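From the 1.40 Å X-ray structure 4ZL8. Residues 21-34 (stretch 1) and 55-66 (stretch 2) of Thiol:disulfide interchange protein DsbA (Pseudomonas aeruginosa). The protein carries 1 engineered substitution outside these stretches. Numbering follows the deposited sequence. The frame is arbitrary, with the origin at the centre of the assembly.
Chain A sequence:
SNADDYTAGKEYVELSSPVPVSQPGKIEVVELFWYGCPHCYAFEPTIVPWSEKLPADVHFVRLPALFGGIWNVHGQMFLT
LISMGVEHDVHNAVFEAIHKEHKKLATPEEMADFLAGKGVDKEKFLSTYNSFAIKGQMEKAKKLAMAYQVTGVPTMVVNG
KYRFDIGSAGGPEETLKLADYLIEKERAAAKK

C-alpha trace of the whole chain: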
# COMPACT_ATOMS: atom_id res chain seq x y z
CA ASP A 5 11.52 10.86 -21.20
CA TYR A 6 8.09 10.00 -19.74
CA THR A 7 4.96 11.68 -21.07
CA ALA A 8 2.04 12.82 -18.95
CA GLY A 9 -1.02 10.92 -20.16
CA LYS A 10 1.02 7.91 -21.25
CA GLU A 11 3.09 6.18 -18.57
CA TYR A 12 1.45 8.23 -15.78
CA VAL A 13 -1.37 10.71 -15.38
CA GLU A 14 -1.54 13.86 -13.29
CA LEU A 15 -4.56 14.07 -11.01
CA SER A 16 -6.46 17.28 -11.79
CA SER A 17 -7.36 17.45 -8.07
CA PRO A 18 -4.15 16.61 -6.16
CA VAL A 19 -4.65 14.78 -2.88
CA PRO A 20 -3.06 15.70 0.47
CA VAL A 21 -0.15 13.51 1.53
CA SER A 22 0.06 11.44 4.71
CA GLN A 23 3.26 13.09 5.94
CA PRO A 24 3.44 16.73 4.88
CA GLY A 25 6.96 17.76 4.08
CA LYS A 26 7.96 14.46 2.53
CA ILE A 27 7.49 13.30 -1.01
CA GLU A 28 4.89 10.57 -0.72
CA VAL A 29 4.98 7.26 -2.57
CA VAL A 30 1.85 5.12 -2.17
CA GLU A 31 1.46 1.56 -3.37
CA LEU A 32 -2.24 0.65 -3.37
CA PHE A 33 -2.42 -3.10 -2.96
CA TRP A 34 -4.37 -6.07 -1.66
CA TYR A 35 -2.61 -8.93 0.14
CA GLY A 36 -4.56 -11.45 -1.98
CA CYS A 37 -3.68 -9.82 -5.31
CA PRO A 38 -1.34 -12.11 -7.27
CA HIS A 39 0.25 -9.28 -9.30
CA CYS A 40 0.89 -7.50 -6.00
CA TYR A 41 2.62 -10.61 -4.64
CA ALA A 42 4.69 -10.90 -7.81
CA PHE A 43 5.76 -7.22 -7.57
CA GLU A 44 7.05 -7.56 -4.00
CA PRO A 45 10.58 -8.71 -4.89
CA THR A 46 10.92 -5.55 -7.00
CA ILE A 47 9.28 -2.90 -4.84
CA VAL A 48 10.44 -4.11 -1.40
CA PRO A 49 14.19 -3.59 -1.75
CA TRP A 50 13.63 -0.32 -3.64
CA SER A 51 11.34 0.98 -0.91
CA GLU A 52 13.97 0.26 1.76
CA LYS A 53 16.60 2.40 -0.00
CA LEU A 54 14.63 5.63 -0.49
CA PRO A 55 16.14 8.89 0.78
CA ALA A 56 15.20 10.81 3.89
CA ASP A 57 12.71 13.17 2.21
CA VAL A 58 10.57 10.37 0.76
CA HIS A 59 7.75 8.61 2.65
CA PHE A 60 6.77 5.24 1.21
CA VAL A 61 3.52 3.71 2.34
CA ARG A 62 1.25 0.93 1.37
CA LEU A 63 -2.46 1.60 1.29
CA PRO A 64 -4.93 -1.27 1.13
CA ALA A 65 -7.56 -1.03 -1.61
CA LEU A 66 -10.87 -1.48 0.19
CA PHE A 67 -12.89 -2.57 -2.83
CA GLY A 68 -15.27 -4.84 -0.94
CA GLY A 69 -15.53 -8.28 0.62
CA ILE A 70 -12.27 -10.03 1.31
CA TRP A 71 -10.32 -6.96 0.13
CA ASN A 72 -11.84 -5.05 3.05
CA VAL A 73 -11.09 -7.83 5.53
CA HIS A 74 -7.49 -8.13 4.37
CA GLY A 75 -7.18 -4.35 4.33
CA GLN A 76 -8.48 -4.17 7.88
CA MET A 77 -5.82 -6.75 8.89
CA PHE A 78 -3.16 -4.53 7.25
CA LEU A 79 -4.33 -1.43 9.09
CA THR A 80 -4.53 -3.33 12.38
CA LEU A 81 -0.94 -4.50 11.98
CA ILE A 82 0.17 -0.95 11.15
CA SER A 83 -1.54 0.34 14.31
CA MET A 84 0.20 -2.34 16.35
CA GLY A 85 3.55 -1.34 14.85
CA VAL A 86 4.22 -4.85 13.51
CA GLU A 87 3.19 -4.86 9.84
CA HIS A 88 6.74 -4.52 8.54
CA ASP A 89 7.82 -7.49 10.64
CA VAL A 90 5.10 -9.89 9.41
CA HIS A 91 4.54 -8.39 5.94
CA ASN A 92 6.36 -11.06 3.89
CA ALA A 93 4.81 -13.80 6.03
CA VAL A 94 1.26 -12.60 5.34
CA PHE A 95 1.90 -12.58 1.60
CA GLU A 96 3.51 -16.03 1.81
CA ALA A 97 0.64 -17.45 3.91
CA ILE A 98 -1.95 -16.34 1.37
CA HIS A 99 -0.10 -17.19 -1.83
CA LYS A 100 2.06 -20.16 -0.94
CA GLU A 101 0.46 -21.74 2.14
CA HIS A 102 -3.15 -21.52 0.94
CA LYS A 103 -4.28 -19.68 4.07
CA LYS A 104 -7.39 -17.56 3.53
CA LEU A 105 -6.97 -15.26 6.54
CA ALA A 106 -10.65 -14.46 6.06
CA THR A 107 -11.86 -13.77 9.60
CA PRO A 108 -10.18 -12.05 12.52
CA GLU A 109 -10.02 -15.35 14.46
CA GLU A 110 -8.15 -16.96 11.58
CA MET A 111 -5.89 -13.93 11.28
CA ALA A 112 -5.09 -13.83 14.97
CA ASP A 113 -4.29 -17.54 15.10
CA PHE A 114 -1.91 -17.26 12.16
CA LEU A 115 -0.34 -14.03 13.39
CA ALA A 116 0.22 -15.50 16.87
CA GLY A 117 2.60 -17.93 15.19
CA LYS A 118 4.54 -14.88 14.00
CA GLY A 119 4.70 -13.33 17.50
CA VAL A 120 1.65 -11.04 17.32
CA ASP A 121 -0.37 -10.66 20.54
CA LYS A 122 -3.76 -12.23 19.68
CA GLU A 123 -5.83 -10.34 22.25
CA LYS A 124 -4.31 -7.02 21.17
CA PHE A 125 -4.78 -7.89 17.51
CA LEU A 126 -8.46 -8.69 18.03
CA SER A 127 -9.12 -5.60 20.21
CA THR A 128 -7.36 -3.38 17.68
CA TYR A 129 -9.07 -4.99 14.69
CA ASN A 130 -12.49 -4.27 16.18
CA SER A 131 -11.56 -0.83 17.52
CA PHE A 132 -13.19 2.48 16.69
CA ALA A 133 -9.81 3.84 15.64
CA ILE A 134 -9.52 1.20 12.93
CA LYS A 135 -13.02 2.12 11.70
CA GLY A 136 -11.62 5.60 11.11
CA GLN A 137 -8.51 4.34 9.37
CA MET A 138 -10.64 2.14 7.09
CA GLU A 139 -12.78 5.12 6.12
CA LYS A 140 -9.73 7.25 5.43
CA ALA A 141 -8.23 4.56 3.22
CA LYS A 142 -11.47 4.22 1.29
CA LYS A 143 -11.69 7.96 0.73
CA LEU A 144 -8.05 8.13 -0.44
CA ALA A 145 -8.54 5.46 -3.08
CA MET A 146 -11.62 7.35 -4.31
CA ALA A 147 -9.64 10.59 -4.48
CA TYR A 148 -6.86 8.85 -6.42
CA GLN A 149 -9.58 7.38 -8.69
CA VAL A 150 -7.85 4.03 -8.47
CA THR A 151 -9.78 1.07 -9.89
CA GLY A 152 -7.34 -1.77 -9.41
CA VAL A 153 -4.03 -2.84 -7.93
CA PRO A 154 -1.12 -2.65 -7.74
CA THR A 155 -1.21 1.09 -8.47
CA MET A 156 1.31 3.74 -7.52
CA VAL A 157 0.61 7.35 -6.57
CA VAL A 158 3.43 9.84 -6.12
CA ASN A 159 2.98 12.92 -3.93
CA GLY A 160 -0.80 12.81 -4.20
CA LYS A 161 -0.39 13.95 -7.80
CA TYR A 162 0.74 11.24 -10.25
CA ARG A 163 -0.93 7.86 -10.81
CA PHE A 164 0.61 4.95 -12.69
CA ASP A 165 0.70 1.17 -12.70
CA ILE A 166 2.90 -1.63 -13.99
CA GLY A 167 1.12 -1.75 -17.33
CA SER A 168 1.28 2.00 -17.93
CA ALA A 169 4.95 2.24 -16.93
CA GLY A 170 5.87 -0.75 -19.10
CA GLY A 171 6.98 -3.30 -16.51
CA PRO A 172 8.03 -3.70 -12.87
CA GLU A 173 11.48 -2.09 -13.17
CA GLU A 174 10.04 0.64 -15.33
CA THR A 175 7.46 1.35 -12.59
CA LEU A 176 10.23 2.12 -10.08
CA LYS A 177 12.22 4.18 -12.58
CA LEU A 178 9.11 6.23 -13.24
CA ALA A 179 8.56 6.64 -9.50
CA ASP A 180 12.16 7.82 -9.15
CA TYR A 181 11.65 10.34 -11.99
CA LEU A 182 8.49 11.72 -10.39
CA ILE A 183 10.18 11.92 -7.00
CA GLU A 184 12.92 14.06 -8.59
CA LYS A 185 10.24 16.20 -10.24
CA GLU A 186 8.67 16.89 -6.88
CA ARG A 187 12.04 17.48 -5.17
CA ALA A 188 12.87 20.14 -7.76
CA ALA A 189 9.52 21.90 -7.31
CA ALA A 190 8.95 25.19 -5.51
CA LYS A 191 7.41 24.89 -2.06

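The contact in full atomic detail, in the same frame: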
# COMPACT_ATOMS: atom_id res chain seq x y z
N VAL A 21 -1.04 14.64 1.22
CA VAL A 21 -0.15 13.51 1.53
C VAL A 21 -0.19 13.17 3.02
O VAL A 21 -0.53 14.00 3.85
CB VAL A 21 1.29 13.77 1.07
CG1 VAL A 21 1.34 13.99 -0.44
CG2 VAL A 21 1.92 14.95 1.83
N SER A 22 0.19 11.95 3.35
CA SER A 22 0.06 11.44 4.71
C SER A 22 1.07 12.06 5.67
O SER A 22 0.80 12.18 6.86
CB SER A 22 0.18 9.92 4.73
OG SER A 22 1.38 9.45 4.17
N GLN A 23 2.23 12.44 5.14
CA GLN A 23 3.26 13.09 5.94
C GLN A 23 3.72 14.35 5.24
O GLN A 23 4.69 14.33 4.47
CB GLN A 23 4.42 12.14 6.18
CG GLN A 23 4.10 11.02 7.15
CD GLN A 23 5.28 10.13 7.50
OE1 GLN A 23 5.11 9.12 8.19
NE2 GLN A 23 6.48 10.48 7.03
N PRO A 24 3.04 15.48 5.51
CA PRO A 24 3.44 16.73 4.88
C PRO A 24 4.91 17.02 5.11
O PRO A 24 5.45 16.82 6.23
CB PRO A 24 2.55 17.76 5.55
CG PRO A 24 1.30 16.97 5.88
CD PRO A 24 1.79 15.62 6.27
N GLY A 25 5.55 17.46 4.04
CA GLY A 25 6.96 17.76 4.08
C GLY A 25 7.83 16.71 3.45
O GLY A 25 9.00 16.95 3.17
N LYS A 26 7.27 15.51 3.26
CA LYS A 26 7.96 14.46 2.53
C LYS A 26 7.25 14.16 1.23
O LYS A 26 6.04 14.34 1.11
CB LYS A 26 8.05 13.19 3.35
CG LYS A 26 8.95 13.37 4.56
CD LYS A 26 9.29 12.06 5.25
CE LYS A 26 10.32 12.30 6.33
NZ LYS A 26 10.66 11.03 7.03
N ILE A 27 8.04 13.71 0.26
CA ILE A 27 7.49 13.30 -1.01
C ILE A 27 6.89 11.92 -0.84
O ILE A 27 7.60 10.96 -0.53
CB ILE A 27 8.56 13.29 -2.10
CG1 ILE A 27 9.19 14.68 -2.23
CG2 ILE A 27 7.98 12.79 -3.41
CD1 ILE A 27 10.50 14.68 -2.99
N GLU A 28 5.58 11.83 -0.97
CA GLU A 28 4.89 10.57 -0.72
C GLU A 28 4.99 9.60 -1.90
O GLU A 28 4.91 10.00 -3.05
CB GLU A 28 3.42 10.86 -0.42
CG GLU A 28 2.73 9.72 0.32
CD GLU A 28 1.23 9.94 0.47
OE1 GLU A 28 0.59 10.39 -0.50
OE2 GLU A 28 0.72 9.68 1.58
N VAL A 29 5.14 8.32 -1.58
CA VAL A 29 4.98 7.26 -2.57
C VAL A 29 4.02 6.24 -1.99
O VAL A 29 4.31 5.65 -0.95
CB VAL A 29 6.30 6.56 -2.88
CG1 VAL A 29 6.08 5.45 -3.90
CG2 VAL A 29 7.34 7.57 -3.40
N VAL A 30 2.86 6.08 -2.62
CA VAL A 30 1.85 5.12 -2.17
C VAL A 30 1.76 3.96 -3.14
O VAL A 30 1.65 4.16 -4.35
CB VAL A 30 0.47 5.80 -2.13
CG1 VAL A 30 -0.60 4.78 -1.74
CG2 VAL A 30 0.46 6.97 -1.16
N GLU A 31 1.85 2.74 -2.60
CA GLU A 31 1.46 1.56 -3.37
C GLU A 31 0.09 1.12 -2.86
O GLU A 31 -0.03 0.70 -1.71
CB GLU A 31 2.45 0.40 -3.22
CG GLU A 31 2.06 -0.76 -4.12
CD GLU A 31 2.59 -2.11 -3.72
OE1 GLU A 31 3.14 -2.31 -2.63
OE2 GLU A 31 2.39 -3.06 -4.53
N LEU A 32 -0.93 1.25 -3.70
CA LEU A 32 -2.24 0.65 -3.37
C LEU A 32 -2.18 -0.82 -3.73
O LEU A 32 -1.71 -1.19 -4.82
CB LEU A 32 -3.38 1.36 -4.10
CG LEU A 32 -3.64 2.80 -3.63
CD1 LEU A 32 -2.98 3.75 -4.58
CD2 LEU A 32 -5.14 3.11 -3.54
N PHE A 33 -2.62 -1.66 -2.80
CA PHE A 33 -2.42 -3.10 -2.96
C PHE A 33 -3.55 -3.85 -2.25
O PHE A 33 -4.33 -3.27 -1.51
CB PHE A 33 -1.06 -3.52 -2.38
CG PHE A 33 -1.09 -3.74 -0.91
CD1 PHE A 33 -1.28 -2.67 -0.04
CD2 PHE A 33 -0.94 -5.00 -0.38
CE1 PHE A 33 -1.35 -2.89 1.31
CE2 PHE A 33 -1.02 -5.21 0.98
CZ PHE A 33 -1.20 -4.15 1.81
N TRP A 34 -3.59 -5.15 -2.46
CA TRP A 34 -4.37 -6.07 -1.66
C TRP A 34 -3.46 -7.27 -1.41
O TRP A 34 -2.82 -7.78 -2.33
CB TRP A 34 -5.67 -6.46 -2.41
CG TRP A 34 -6.39 -7.66 -1.91
CD1 TRP A 34 -6.63 -8.01 -0.60
CD2 TRP A 34 -6.95 -8.71 -2.71
NE1 TRP A 34 -7.32 -9.20 -0.56
CE2 TRP A 34 -7.52 -9.65 -1.83
CE3 TRP A 34 -7.04 -8.94 -4.09
CZ2 TRP A 34 -8.15 -10.80 -2.28
CZ3 TRP A 34 -7.67 -10.10 -4.54
CH2 TRP A 34 -8.22 -11.01 -3.63
N PRO A 55 15.46 7.88 -0.03
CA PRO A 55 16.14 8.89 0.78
C PRO A 55 15.23 9.50 1.84
O PRO A 55 14.05 9.19 1.92
CB PRO A 55 16.56 9.94 -0.25
CG PRO A 55 15.59 9.80 -1.33
CD PRO A 55 15.24 8.35 -1.41
N ALA A 56 15.81 10.37 2.64
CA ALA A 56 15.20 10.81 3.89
C ALA A 56 14.00 11.72 3.66
O ALA A 56 13.20 11.89 4.58
CB ALA A 56 16.21 11.50 4.76
N ASP A 57 13.84 12.29 2.47
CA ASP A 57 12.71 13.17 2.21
C ASP A 57 11.57 12.47 1.49
O ASP A 57 10.64 13.13 1.05
CB ASP A 57 13.13 14.42 1.42
CG ASP A 57 13.72 14.10 0.04
OD1 ASP A 57 14.13 12.95 -0.19
OD2 ASP A 57 13.81 15.04 -0.79
N VAL A 58 11.63 11.14 1.39
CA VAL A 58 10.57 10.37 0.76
C VAL A 58 9.87 9.53 1.83
O VAL A 58 10.52 8.97 2.70
CB VAL A 58 11.14 9.47 -0.34
CG1 VAL A 58 10.08 8.56 -0.91
CG2 VAL A 58 11.78 10.33 -1.43
N HIS A 59 8.55 9.46 1.75
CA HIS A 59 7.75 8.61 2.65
C HIS A 59 6.97 7.59 1.83
O HIS A 59 6.02 7.93 1.14
CB HIS A 59 6.80 9.50 3.43
CG HIS A 59 5.81 8.77 4.28
ND1 HIS A 59 6.17 7.81 5.20
CD2 HIS A 59 4.47 8.91 4.38
CE1 HIS A 59 5.08 7.36 5.80
NE2 HIS A 59 4.04 8.02 5.33
N PHE A 60 7.42 6.34 1.90
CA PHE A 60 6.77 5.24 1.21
C PHE A 60 5.73 4.63 2.13
O PHE A 60 6.01 4.33 3.30
CB PHE A 60 7.78 4.17 0.82
CG PHE A 60 7.15 2.95 0.23
CD1 PHE A 60 6.72 2.94 -1.07
CD2 PHE A 60 6.97 1.82 1.00
CE1 PHE A 60 6.12 1.80 -1.60
CE2 PHE A 60 6.37 0.70 0.49
CZ PHE A 60 5.94 0.70 -0.79
N VAL A 61 4.54 4.40 1.59
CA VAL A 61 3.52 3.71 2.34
C VAL A 61 2.69 2.84 1.44
O VAL A 61 2.51 3.11 0.26
CB VAL A 61 2.62 4.67 3.08
CG1 VAL A 61 1.89 5.53 2.10
CG2 VAL A 61 1.67 3.93 4.01
N ARG A 62 2.22 1.75 2.02
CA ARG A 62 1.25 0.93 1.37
C ARG A 62 -0.12 1.34 1.86
O ARG A 62 -0.30 1.69 3.03
CB ARG A 62 1.45 -0.55 1.65
CG ARG A 62 2.56 -1.16 0.83
CD ARG A 62 2.52 -2.67 0.90
NE ARG A 62 3.65 -3.21 0.16
CZ ARG A 62 4.89 -3.24 0.61
NH1 ARG A 62 5.17 -2.80 1.83
NH2 ARG A 62 5.84 -3.73 -0.16
N LEU A 63 -1.08 1.29 0.96
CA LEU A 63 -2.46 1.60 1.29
C LEU A 63 -3.32 0.47 0.75
O LEU A 63 -3.28 0.18 -0.44
CB LEU A 63 -2.88 2.90 0.61
CG LEU A 63 -4.22 3.47 1.06
CD1 LEU A 63 -4.18 3.97 2.50
CD2 LEU A 63 -4.60 4.58 0.08
N PRO A 64 -4.10 -0.17 1.63
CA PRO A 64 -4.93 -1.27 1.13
C PRO A 64 -6.10 -0.74 0.34
O PRO A 64 -6.73 0.23 0.76
CB PRO A 64 -5.42 -1.93 2.41
CG PRO A 64 -5.53 -0.81 3.37
CD PRO A 64 -4.37 0.12 3.04
N ALA A 65 -6.40 -1.37 -0.79
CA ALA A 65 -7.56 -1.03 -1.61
C ALA A 65 -8.75 -1.74 -1.00
O ALA A 65 -8.79 -2.98 -0.90
CB ALA A 65 -7.33 -1.45 -3.04
N LEU A 66 -9.71 -0.96 -0.52
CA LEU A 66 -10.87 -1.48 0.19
C LEU A 66 -12.04 -1.53 -0.78
O LEU A 66 -12.99 -0.72 -0.69
CB LEU A 66 -11.18 -0.61 1.41
CG LEU A 66 -10.00 -0.45 2.36
CD1 LEU A 66 -10.37 0.54 3.47
CD2 LEU A 66 -9.55 -1.77 2.95
O HOH W 1 13.49 11.17 7.28

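The two stretches pair as neighbouring parallel strands, 27-33 and 58-64, with their axes 18° apart. The strongest polar link between side chains is the salt bridge from Arg62 to Glu31. Arg62 NE lies 3.0 Å from Glu31 OE1. The hydrogen bond within this pair is weak, with an N-H...O angle of 124°. Both side chains leave the same face of the sheet, and the end of Glu31 bends nearer the partner strand. Burial of the Glu31 carboxylate makes a cationic neighbour especially fitting.

The backbone ladder is regular. It opens with Ile27 N donating to Asp57 O at 2.8 Å. His59 N then donates to Ile27 O at 2.9 Å, and Val29 N to His59 O at 2.9 Å. Val61 N reaches Val29 O at 2.8 Å, and Glu31 N reaches Val61 O at 3.0 Å. Leu63 N follows to Glu31 O at 2.9 Å, and Phe33 N to Leu63 O at 3.1 Å. Ala65 N to Phe33 O, at 2.9 Å, closes the series. Odd-numbered residues of both stretches therefore supply the NH and CO groups. Pro64 has no NH to give, but its position in the ladder asks for none. CA-H...O contacts fill the gaps, among them Leu32 CA to Leu63 O at 3.1 Å.

At the start of the ladder each strand is preceded by a turn. Gln23 to Lys26 is type II, and Gly25 takes a positive phi of 102° that suits glycine. Pro55 to Val58 is type I. The extended Lys26 side chain runs toward the second turn, where one water joins the two stretches. The water accepts from Lys26 NZ at 2.8 Å and donates to Ala56 O at 2.8 Å.

His59 has the largest area covered by the other stretch. Gln23 CG lies over the His59 ring, 3.7 Å from its centroid, in a CH-pi contact. Ser22 OG sits at the ring edge, 3.1 Å from His59 CD2. Ser22 OG donates to Glu28 OE2 at 2.7 Å, and Ser22 N also donates to Glu28 OE2, at 2.9 Å. Glu28 thus holds the loop before its own strand in place beside the histidine.

Packing follows the alternation of the strands. On the face with Glu28 and His59, Val30 CG2 meets Val61 CG1 at 3.8 Å, and Val30 CG1 meets Leu63 CB at 3.8 Å. Leu32 CD2 to Leu63 CD2, at 3.9 Å, continues the apolar row. On the other face, Val29 CG2 touches Val58 CG1 and Val29 CG1 touches Phe60 CD1, both at 3.8 Å. Branched valines suit these extended positions and fill the space close to the backbone. Farther along, Arg62 CD lies over the Phe33 ring, 3.9 Å from its centroid, so the aliphatic part of the arginine packs while NE serves the salt bridge. In all, 1053 Å² is buried between the stretches, counting both sides.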